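Local structure of 2,3-bisphosphoglycerate-independent phosphoglycerate mutase (Pyrococcus horikoshii, 2ZKT) at residues G47-I52 against L65-Y70; F81-G86 against Y161-N166; W242-A247 against M404-K409. The protein probably catalyses the interconversion of 2-phosphoglycerate and 3-phosphoglycerate in glycolysis, as a metal-binding mutase that needs no 2,3-bisphosphoglycerate cofactor. All blocks are in the same frame, centred on the assembly; numbering follows the deposited sequence.

Interaction 1: residues G47-I52 against L65-Y70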
loop_
_atom_site.group_PDB
_atom_site.type_symbol
_atom_site.label_atom_id
_atom_site.label_comp_id
_atom_site.label_asym_id
_atom_site.label_seq_id
_atom_site.Cartn_x
_atom_site.Cartn_y
_atom_site.Cartn_z
ATOM N N GLY B 47 3.880 -18.631 0.971
ATOM C CA GLY B 47 4.999 -19.379 0.422
ATOM C C GLY B 47 5.645 -18.624 -0.741
ATOM O O GLY B 47 5.202 -17.539 -1.118
ATOM N N GLN B 48 6.703 -19.213 -1.305
ATOM C CA GLN B 48 7.412 -18.633 -2.443
ATOM C C GLN B 48 7.351 -19.684 -3.533
ATOM O O GLN B 48 7.536 -20.881 -3.264
ATOM C CB GLN B 48 8.895 -18.389 -2.135
ATOM C CG GLN B 48 9.202 -17.632 -0.880
ATOM C CD GLN B 48 10.697 -17.358 -0.740
ATOM O OE1 GLN B 48 11.219 -16.411 -1.339
ATOM N NE2 GLN B 48 11.396 -18.191 0.040
ATOM N N GLN B 49 7.095 -19.263 -4.765
ATOM C CA GLN B 49 7.049 -20.247 -5.843
ATOM C C GLN B 49 7.964 -19.864 -6.981
ATOM O O GLN B 49 8.074 -18.682 -7.336
ATOM C CB GLN B 49 5.615 -20.424 -6.375
ATOM C CG GLN B 49 5.020 -19.196 -7.048
ATOM C CD GLN B 49 5.225 -19.173 -8.563
ATOM O OE1 GLN B 49 5.953 -19.994 -9.131
ATOM N NE2 GLN B 49 4.580 -18.217 -9.217
ATOM N N ASP B 50 8.647 -20.875 -7.516
ATOM C CA ASP B 50 9.522 -20.688 -8.664
ATOM C C ASP B 50 8.683 -21.174 -9.843
ATOM O O ASP B 50 8.303 -22.343 -9.903
ATOM C CB ASP B 50 10.784 -21.545 -8.537
ATOM C CG ASP B 50 11.728 -21.039 -7.453
ATOM O OD1 ASP B 50 12.125 -19.844 -7.514
ATOM O OD2 ASP B 50 12.082 -21.834 -6.549
ATOM N N PRO B 51 8.330 -20.262 -10.769
ATOM C CA PRO B 51 7.527 -20.686 -11.930
ATOM C C PRO B 51 8.203 -21.896 -12.593
ATOM O O PRO B 51 7.569 -22.909 -12.870
ATOM C CB PRO B 51 7.559 -19.460 -12.844
ATOM C CG PRO B 51 7.669 -18.297 -11.861
ATOM C CD PRO B 51 8.640 -18.811 -10.809
ATOM N N ILE B 52 9.510 -21.790 -12.826
ATOM C CA ILE B 52 10.240 -22.887 -13.466
ATOM C C ILE B 52 11.209 -23.571 -12.502
ATOM O O ILE B 52 11.122 -24.775 -12.266
ATOM C CB ILE B 52 10.997 -22.366 -14.717
ATOM C CG1 ILE B 52 9.974 -21.793 -15.716
ATOM C CG2 ILE B 52 11.802 -23.487 -15.367
ATOM C CD1 ILE B 52 10.583 -21.216 -16.970
ATOM N N LEU B 65 1.744 -21.999 -18.090
ATOM C CA LEU B 65 1.577 -23.451 -18.183
ATOM C C LEU B 65 1.891 -24.066 -16.822
ATOM O O LEU B 65 1.283 -25.025 -16.357
ATOM C CB LEU B 65 2.570 -24.024 -19.213
ATOM C CG LEU B 65 2.115 -23.927 -20.682
ATOM C CD1 LEU B 65 3.257 -24.236 -21.645
ATOM C CD2 LEU B 65 0.997 -24.903 -21.057
ATOM N N SER B 66 2.931 -23.474 -16.196
ATOM C CA SER B 66 3.355 -23.921 -14.874
ATOM C C SER B 66 2.276 -23.649 -13.816
ATOM O O SER B 66 1.893 -24.528 -13.052
ATOM C CB SER B 66 4.654 -23.180 -14.519
ATOM O OG SER B 66 5.139 -23.628 -13.253
ATOM N N ILE B 67 1.774 -22.416 -13.780
ATOM C CA ILE B 67 0.734 -22.015 -12.837
ATOM C C ILE B 67 -0.518 -22.895 -12.976
ATOM O O ILE B 67 -1.180 -23.188 -11.977
ATOM C CB ILE B 67 0.337 -20.534 -13.061
ATOM C CG1 ILE B 67 1.528 -19.613 -12.731
ATOM C CG2 ILE B 67 -0.886 -20.178 -12.230
ATOM C CD1 ILE B 67 1.999 -19.649 -11.277
ATOM N N PHE B 68 -0.844 -23.314 -14.205
ATOM C CA PHE B 68 -2.030 -24.157 -14.414
ATOM C C PHE B 68 -1.816 -25.614 -13.994
ATOM O O PHE B 68 -2.755 -26.420 -14.048
ATOM C CB PHE B 68 -2.499 -24.101 -15.883
ATOM C CG PHE B 68 -3.086 -22.771 -16.279
ATOM C CD1 PHE B 68 -4.074 -22.171 -15.496
ATOM C CD2 PHE B 68 -2.637 -22.108 -17.424
ATOM C CE1 PHE B 68 -4.612 -20.914 -15.850
ATOM C CE2 PHE B 68 -3.152 -20.866 -17.793
ATOM C CZ PHE B 68 -4.144 -20.259 -17.005
ATOM N N GLY B 69 -0.583 -25.947 -13.590
ATOM C CA GLY B 69 -0.274 -27.297 -13.126
ATOM C C GLY B 69 0.570 -28.183 -14.032
ATOM O O GLY B 69 0.715 -29.384 -13.777
ATOM N N TYR B 70 1.141 -27.612 -15.087
ATOM C CA TYR B 70 1.945 -28.406 -16.017
ATOM C C TYR B 70 3.437 -28.134 -15.868
ATOM O O TYR B 70 3.848 -27.110 -15.310
ATOM C CB TYR B 70 1.524 -28.096 -17.466
ATOM C CG TYR B 70 0.065 -28.403 -17.757
ATOM C CD1 TYR B 70 -0.363 -29.722 -18.005
ATOM C CD2 TYR B 70 -0.894 -27.391 -17.727
ATOM C CE1 TYR B 70 -1.709 -30.016 -18.212
ATOM C CE2 TYR B 70 -2.247 -27.674 -17.928
ATOM C CZ TYR B 70 -2.650 -28.985 -18.170
ATOM O OH TYR B 70 -3.989 -29.253 -18.379
#
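S66 reaches out from the last turn of helix 60-67 and gives its hydroxyl to the backbone of P51. The bond from S66 OG to P51 O is 2.6 Å long. OG lies in the plane of the P51 carbonyl and meets a lone pair of P51 O, with a C=O...OG angle of 139°. With chi1 at -178°, OG stands opposite the backbone N and beside the carbonyl carbon, and from there it meets P51 O. The two backbones are nearest here, with 6.0 Å between P51 CA and S66 CA.

Q49 and I67 form the second half of the contact. Their side chains cross at about a right angle. The Q49 chain bends at chi2 (93°) and brings its amide nitrogen to the methyl end of I67, with Q49 NE2 3.6 Å from I67 CD1. This is van der Waals packing of an amide against a methyl group.

The helix stops just beyond the contact in a Schellman motif, with G69 at positive phi. S60, at the other end of the same helix, binds a zinc ion. I67 also packs on L9 and I11 of strand 6-12. Strand 45-50 pairs with strands 361-366 and 391-392, so the contact joins the helix to the main mixed sheet of an alkaline phosphatase-like metalloenzyme fold.

Interaction 2: residues F81-G86 against Y161-N166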
loop_
_atom_site.group_PDB
_atom_site.type_symbol
_atom_site.label_atom_id
_atom_site.label_comp_id
_atom_site.label_asym_id
_atom_site.label_seq_id
_atom_site.Cartn_x
_atom_site.Cartn_y
_atom_site.Cartn_z
ATOM N N PHE B 81 1.330 -20.519 -31.180
ATOM C CA PHE B 81 0.010 -21.136 -31.042
ATOM C C PHE B 81 -0.876 -20.486 -29.976
ATOM O O PHE B 81 -2.092 -20.343 -30.171
ATOM C CB PHE B 81 0.155 -22.635 -30.732
ATOM C CG PHE B 81 -1.082 -23.445 -31.038
ATOM C CD1 PHE B 81 -2.133 -23.513 -30.121
ATOM C CD2 PHE B 81 -1.188 -24.155 -32.243
ATOM C CE1 PHE B 81 -3.276 -24.274 -30.395
ATOM C CE2 PHE B 81 -2.327 -24.924 -32.532
ATOM C CZ PHE B 81 -3.372 -24.983 -31.605
ATOM N N PHE B 82 -0.274 -20.106 -28.842
ATOM C CA PHE B 82 -1.026 -19.470 -27.754
ATOM C C PHE B 82 -1.518 -18.084 -28.204
ATOM O O PHE B 82 -2.658 -17.690 -27.923
ATOM C CB PHE B 82 -0.144 -19.304 -26.497
ATOM C CG PHE B 82 0.348 -20.604 -25.904
ATOM C CD1 PHE B 82 -0.554 -21.584 -25.485
ATOM C CD2 PHE B 82 1.719 -20.834 -25.737
ATOM C CE1 PHE B 82 -0.104 -22.771 -24.908
ATOM C CE2 PHE B 82 2.181 -22.018 -25.159
ATOM C CZ PHE B 82 1.265 -22.990 -24.744
ATOM N N GLU B 83 -0.642 -17.345 -28.885
ATOM C CA GLU B 83 -0.984 -16.013 -29.383
ATOM C C GLU B 83 -2.160 -16.136 -30.377
ATOM O O GLU B 83 -3.107 -15.349 -30.330
ATOM C CB GLU B 83 0.235 -15.387 -30.089
ATOM C CG GLU B 83 0.329 -13.855 -30.002
ATOM C CD GLU B 83 0.814 -13.356 -28.633
ATOM O OE1 GLU B 83 1.882 -13.826 -28.167
ATOM O OE2 GLU B 83 0.133 -12.488 -28.033
ATOM N N ALA B 84 -2.099 -17.133 -31.267
ATOM C CA ALA B 84 -3.168 -17.327 -32.245
ATOM C C ALA B 84 -4.508 -17.644 -31.566
ATOM O O ALA B 84 -5.555 -17.115 -31.937
ATOM C CB ALA B 84 -2.780 -18.464 -33.203
ATOM N N LEU B 85 -4.460 -18.575 -30.574
ATOM C CA LEU B 85 -5.695 -18.914 -29.855
ATOM C C LEU B 85 -6.209 -17.694 -29.079
ATOM O O LEU B 85 -7.373 -17.581 -28.713
ATOM C CB LEU B 85 -5.415 -20.009 -28.815
ATOM C CG LEU B 85 -5.034 -21.404 -29.361
ATOM C CD1 LEU B 85 -4.983 -22.429 -28.235
ATOM C CD2 LEU B 85 -6.016 -21.973 -30.398
ATOM N N GLY B 86 -5.247 -16.793 -28.762
ATOM C CA GLY B 86 -5.519 -15.572 -28.004
ATOM C C GLY B 86 -6.406 -14.597 -28.791
ATOM O O GLY B 86 -7.313 -13.967 -28.260
ATOM N N TYR B 161 2.017 -5.303 -33.890
ATOM C CA TYR B 161 2.079 -6.763 -33.841
ATOM C C TYR B 161 1.078 -7.421 -34.803
ATOM O O TYR B 161 0.328 -6.735 -35.503
ATOM C CB TYR B 161 1.819 -7.237 -32.404
ATOM C CG TYR B 161 2.724 -6.595 -31.362
ATOM C CD1 TYR B 161 4.099 -6.841 -31.355
ATOM C CD2 TYR B 161 2.199 -5.744 -30.378
ATOM C CE1 TYR B 161 4.937 -6.256 -30.393
ATOM C CE2 TYR B 161 3.025 -5.153 -29.412
ATOM C CZ TYR B 161 4.392 -5.414 -29.425
ATOM O OH TYR B 161 5.217 -4.847 -28.472
ATOM N N LYS B 162 1.073 -8.755 -34.823
ATOM C CA LYS B 162 0.191 -9.542 -35.695
ATOM C C LYS B 162 0.454 -11.045 -35.457
ATOM O O LYS B 162 1.413 -11.407 -34.762
ATOM C CB LYS B 162 0.475 -9.193 -37.164
ATOM C CG LYS B 162 -0.376 -9.953 -38.173
ATOM C CD LYS B 162 0.001 -9.608 -39.620
ATOM C CE LYS B 162 1.393 -10.117 -39.989
ATOM N NZ LYS B 162 1.704 -9.863 -41.425
ATOM N N VAL B 163 -0.392 -11.908 -36.036
ATOM C CA VAL B 163 -0.252 -13.368 -35.900
ATOM C C VAL B 163 -0.298 -14.116 -37.248
ATOM O O VAL B 163 -1.215 -13.914 -38.054
ATOM C CB VAL B 163 -1.361 -13.963 -34.997
ATOM C CG1 VAL B 163 -1.176 -15.468 -34.890
ATOM C CG2 VAL B 163 -1.314 -13.326 -33.613
ATOM N N GLY B 164 0.693 -14.987 -37.476
ATOM C CA GLY B 164 0.775 -15.777 -38.707
ATOM C C GLY B 164 0.558 -17.264 -38.418
ATOM O O GLY B 164 1.232 -17.853 -37.569
ATOM N N ASP B 165 -0.377 -17.877 -39.139
ATOM C CA ASP B 165 -0.655 -19.297 -38.940
ATOM C C ASP B 165 -0.508 -20.130 -40.224
ATOM O O ASP B 165 -1.271 -19.952 -41.176
ATOM C CB ASP B 165 -2.070 -19.479 -38.378
ATOM C CG ASP B 165 -2.393 -20.929 -38.099
ATOM O OD1 ASP B 165 -1.725 -21.525 -37.221
ATOM O OD2 ASP B 165 -3.301 -21.479 -38.762
ATOM N N ASN B 166 0.487 -21.018 -40.247
ATOM C CA ASN B 166 0.763 -21.982 -41.313
ATOM C C ASN B 166 0.049 -23.323 -41.068
ATOM O O ASN B 166 0.217 -23.979 -40.051
ATOM C CB ASN B 166 2.276 -22.201 -41.386
ATOM C CG ASN B 166 2.915 -21.026 -42.085
ATOM O OD1 ASN B 166 2.244 -20.149 -42.627
ATOM N ND2 ASN B 166 4.261 -21.014 -42.063
#
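V163 rises from strand 161-166 and meets A84 and E83 of helix 80-86 with one methyl each. V163 CG1 packs against the methyl of A84, 3.8 Å from A84 CB and from A84 CA. V163 CG2 turns to the neighbouring residue and lies 4.0 Å from E83 CG. The split follows from the valine torsion: CG1 is anti to the backbone N (chi1 180°), and CG2 is beside that nitrogen. The alanine lets the helix come close, with A84 CA and V163 CA 6.1 Å apart.

E83 offers its aliphatic part to the valine. Its chain bends at chi2 (77°), and its carboxylate is used elsewhere: OE1 makes a salt bridge with NE of R79, one turn earlier in the chain.

The strand is held from both sides. V163 and D165 bond through their backbones to strand 152-155, and K162 and G164 to strand 96-103. The helix in turn packs through F82 and L85 on helix 253-261. It therefore links the four-stranded antiparallel sheet to the part of the fold built on the larger mixed sheet.

Across the two segments the contact is apolar and small, 137 Å² in all. Nothing directional fixes the helix on the strand here. The valine methyls meet only carbon across the two segments, while the carboxylate of E83 is engaged by R79.

Interaction 3: residues W242-A247 against M404-K409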
loop_
_atom_site.group_PDB
_atom_site.type_symbol
_atom_site.label_atom_id
_atom_site.label_comp_id
_atom_site.label_asym_id
_atom_site.label_seq_id
_atom_site.Cartn_x
_atom_site.Cartn_y
_atom_site.Cartn_z
ATOM N N TRP B 242 -8.747 -32.645 -13.642
ATOM C CA TRP B 242 -9.304 -32.456 -12.304
ATOM C C TRP B 242 -10.824 -32.639 -12.221
ATOM O O TRP B 242 -11.407 -32.520 -11.138
ATOM C CB TRP B 242 -8.918 -31.059 -11.780
ATOM C CG TRP B 242 -7.422 -30.816 -11.774
ATOM C CD1 TRP B 242 -6.694 -30.099 -12.693
ATOM C CD2 TRP B 242 -6.470 -31.321 -10.815
ATOM N NE1 TRP B 242 -5.355 -30.127 -12.368
ATOM C CE2 TRP B 242 -5.188 -30.869 -11.222
ATOM C CE3 TRP B 242 -6.580 -32.110 -9.656
ATOM C CZ2 TRP B 242 -4.013 -31.181 -10.504
ATOM C CZ3 TRP B 242 -5.415 -32.422 -8.939
ATOM C CH2 TRP B 242 -4.149 -31.954 -9.369
ATOM N N LYS B 243 -11.461 -32.920 -13.361
ATOM C CA LYS B 243 -12.918 -33.137 -13.408
ATOM C C LYS B 243 -13.683 -31.934 -12.850
ATOM O O LYS B 243 -14.459 -32.053 -11.893
ATOM C CB LYS B 243 -13.291 -34.395 -12.617
ATOM C CG LYS B 243 -12.506 -35.634 -13.047
ATOM C CD LYS B 243 -12.813 -36.821 -12.146
ATOM C CE LYS B 243 -11.997 -38.042 -12.548
ATOM N NZ LYS B 243 -12.258 -39.199 -11.644
ATOM N N VAL B 244 -13.463 -30.779 -13.471
ATOM C CA VAL B 244 -14.108 -29.547 -13.045
ATOM C C VAL B 244 -14.464 -28.677 -14.253
ATOM O O VAL B 244 -13.980 -28.909 -15.380
ATOM C CB VAL B 244 -13.152 -28.702 -12.143
ATOM C CG1 VAL B 244 -12.766 -29.483 -10.885
ATOM C CG2 VAL B 244 -11.903 -28.307 -12.944
ATOM N N LYS B 245 -15.331 -27.687 -14.010
ATOM C CA LYS B 245 -15.692 -26.723 -15.046
ATOM C C LYS B 245 -14.762 -25.574 -14.674
ATOM O O LYS B 245 -14.731 -25.157 -13.504
ATOM C CB LYS B 245 -17.159 -26.272 -14.926
ATOM C CG LYS B 245 -18.171 -27.363 -15.258
ATOM C CD LYS B 245 -19.602 -26.883 -15.030
ATOM C CE LYS B 245 -20.607 -27.989 -15.344
ATOM N NZ LYS B 245 -22.023 -27.557 -15.102
ATOM N N ALA B 246 -13.990 -25.086 -15.645
ATOM C CA ALA B 246 -13.041 -24.013 -15.385
ATOM C C ALA B 246 -13.210 -22.804 -16.307
ATOM O O ALA B 246 -13.239 -22.945 -17.535
ATOM C CB ALA B 246 -11.613 -24.566 -15.496
ATOM N N ALA B 247 -13.300 -21.614 -15.703
ATOM C CA ALA B 247 -13.449 -20.362 -16.451
ATOM C C ALA B 247 -12.359 -19.364 -16.054
ATOM O O ALA B 247 -11.806 -19.438 -14.957
ATOM C CB ALA B 247 -14.823 -19.749 -16.184
ATOM N N MET B 404 -9.517 -28.159 -1.937
ATOM C CA MET B 404 -10.889 -28.172 -2.459
ATOM C C MET B 404 -11.505 -29.582 -2.392
ATOM O O MET B 404 -12.633 -29.807 -2.810
ATOM C CB MET B 404 -10.852 -27.721 -3.932
ATOM C CG MET B 404 -10.642 -26.211 -4.139
ATOM S SD MET B 404 -9.869 -25.821 -5.729
ATOM C CE MET B 404 -11.290 -26.040 -6.818
ATOM N N ASN B 405 -10.742 -30.538 -1.855
ATOM C CA ASN B 405 -11.190 -31.928 -1.729
ATOM C C ASN B 405 -11.515 -32.552 -3.087
ATOM O O ASN B 405 -12.430 -33.369 -3.207
ATOM C CB ASN B 405 -12.419 -32.019 -0.804
ATOM C CG ASN B 405 -12.090 -31.647 0.634
ATOM O OD1 ASN B 405 -11.028 -32.012 1.155
ATOM N ND2 ASN B 405 -12.998 -30.926 1.290
ATOM N N ARG B 406 -10.759 -32.159 -4.109
ATOM C CA ARG B 406 -10.961 -32.672 -5.455
ATOM C C ARG B 406 -9.767 -33.502 -5.912
ATOM O O ARG B 406 -9.624 -33.801 -7.098
ATOM C CB ARG B 406 -11.201 -31.508 -6.430
ATOM C CG ARG B 406 -12.531 -30.784 -6.192
ATOM C CD ARG B 406 -12.696 -29.566 -7.113
ATOM N NE ARG B 406 -13.899 -28.808 -6.761
ATOM C CZ ARG B 406 -15.138 -29.153 -7.111
ATOM N NH1 ARG B 406 -15.348 -30.242 -7.846
ATOM N NH2 ARG B 406 -16.169 -28.428 -6.683
ATOM N N SER B 407 -8.916 -33.884 -4.958
ATOM C CA SER B 407 -7.732 -34.691 -5.257
ATOM C C SER B 407 -7.980 -36.196 -5.093
ATOM O O SER B 407 -8.691 -36.638 -4.176
ATOM C CB SER B 407 -6.580 -34.284 -4.340
ATOM O OG SER B 407 -6.955 -34.441 -2.976
ATOM N N GLU B 408 -7.372 -36.981 -5.982
ATOM C CA GLU B 408 -7.495 -38.433 -5.941
ATOM C C GLU B 408 -6.156 -39.027 -5.505
ATOM O O GLU B 408 -5.094 -38.615 -5.984
ATOM C CB GLU B 408 -7.891 -38.973 -7.325
ATOM C CG GLU B 408 -9.307 -38.599 -7.744
ATOM C CD GLU B 408 -9.660 -39.107 -9.132
ATOM O OE1 GLU B 408 -9.068 -38.619 -10.124
ATOM O OE2 GLU B 408 -10.531 -40.002 -9.230
ATOM N N LYS B 409 -6.214 -40.000 -4.601
ATOM C CA LYS B 409 -5.005 -40.629 -4.087
ATOM C C LYS B 409 -4.296 -41.456 -5.159
ATOM O O LYS B 409 -4.870 -41.790 -6.201
ATOM C CB LYS B 409 -5.337 -41.520 -2.883
ATOM C CG LYS B 409 -5.904 -42.868 -3.254
ATOM C CD LYS B 409 -6.477 -43.593 -2.038
ATOM C CE LYS B 409 -7.749 -42.907 -1.537
ATOM N NZ LYS B 409 -8.422 -43.673 -0.447
HETATM O O HOH W 1 -13.844 -32.252 -9.173
#
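K243 and R406 hold one water between them. The water donates to K243 O at 2.8 Å and accepts from R406 NH1, also at 2.8 Å. It sits at the edge of the guanidinium, in its plane. The other nitrogens of R406 face elsewhere: NE bonds to the carbonyl O of R5, and NH2 has a long, weak ion pair with D295. Two sound bonds, to the water and to R5 O, thus hold the guanidinium.

The aliphatic part of the arginine is used as well. Its chain is extended from CG to NE and runs obliquely past V244, with V244 CG1 3.8 Å from R406 CD. From the backbone of the same residue, R406 O comes to the edge of the W242 indole, 4.3 Å from W242 CE3 and near the ring plane. W242 also packs on V397, P398 and M401 of helix 396-403.

Further out is a salt bridge. K243 is extended beyond CG and crosses the E408 side chain at about a right angle. Its NZ lies 3.1 Å from E408 OE2, where it approaches from above the carboxylate, 40° out of plane.

K243 and N405, both at positive phi, are each part of a Schellman motif that ends the preceding helix. The contact ties the turn before strand 246-249 to the C-terminal loop after helix 396-403. Its chemistry is graded. V244 is buried. R406, partly exposed, has a water at NH1 and R5 O at NE. Outermost is an ion pair between exposed residues, which solvent probably weakens.

Overall arrangement
Interactions 1 and 3 both reach the large mixed sheet, through strands 45-50 and 246-249. Their centres are 18 Å apart and their nearest atoms about 5 Å, so they do not touch. Interaction 2 involves the smaller antiparallel sheet. Its centre lies 24 Å from that of interaction 1 and 30 Å from that of interaction 3. Interactions 1 and 2 still meet, where L65 CD1 packs 3.9 Å from F82 CZ. Neither reaches a metal: the side chain of I67 is about 9 Å from a bound zinc ion, and that of E83 about 11 Å from a bound zinc ion. Interaction 3 is a surface contact near the C-terminus.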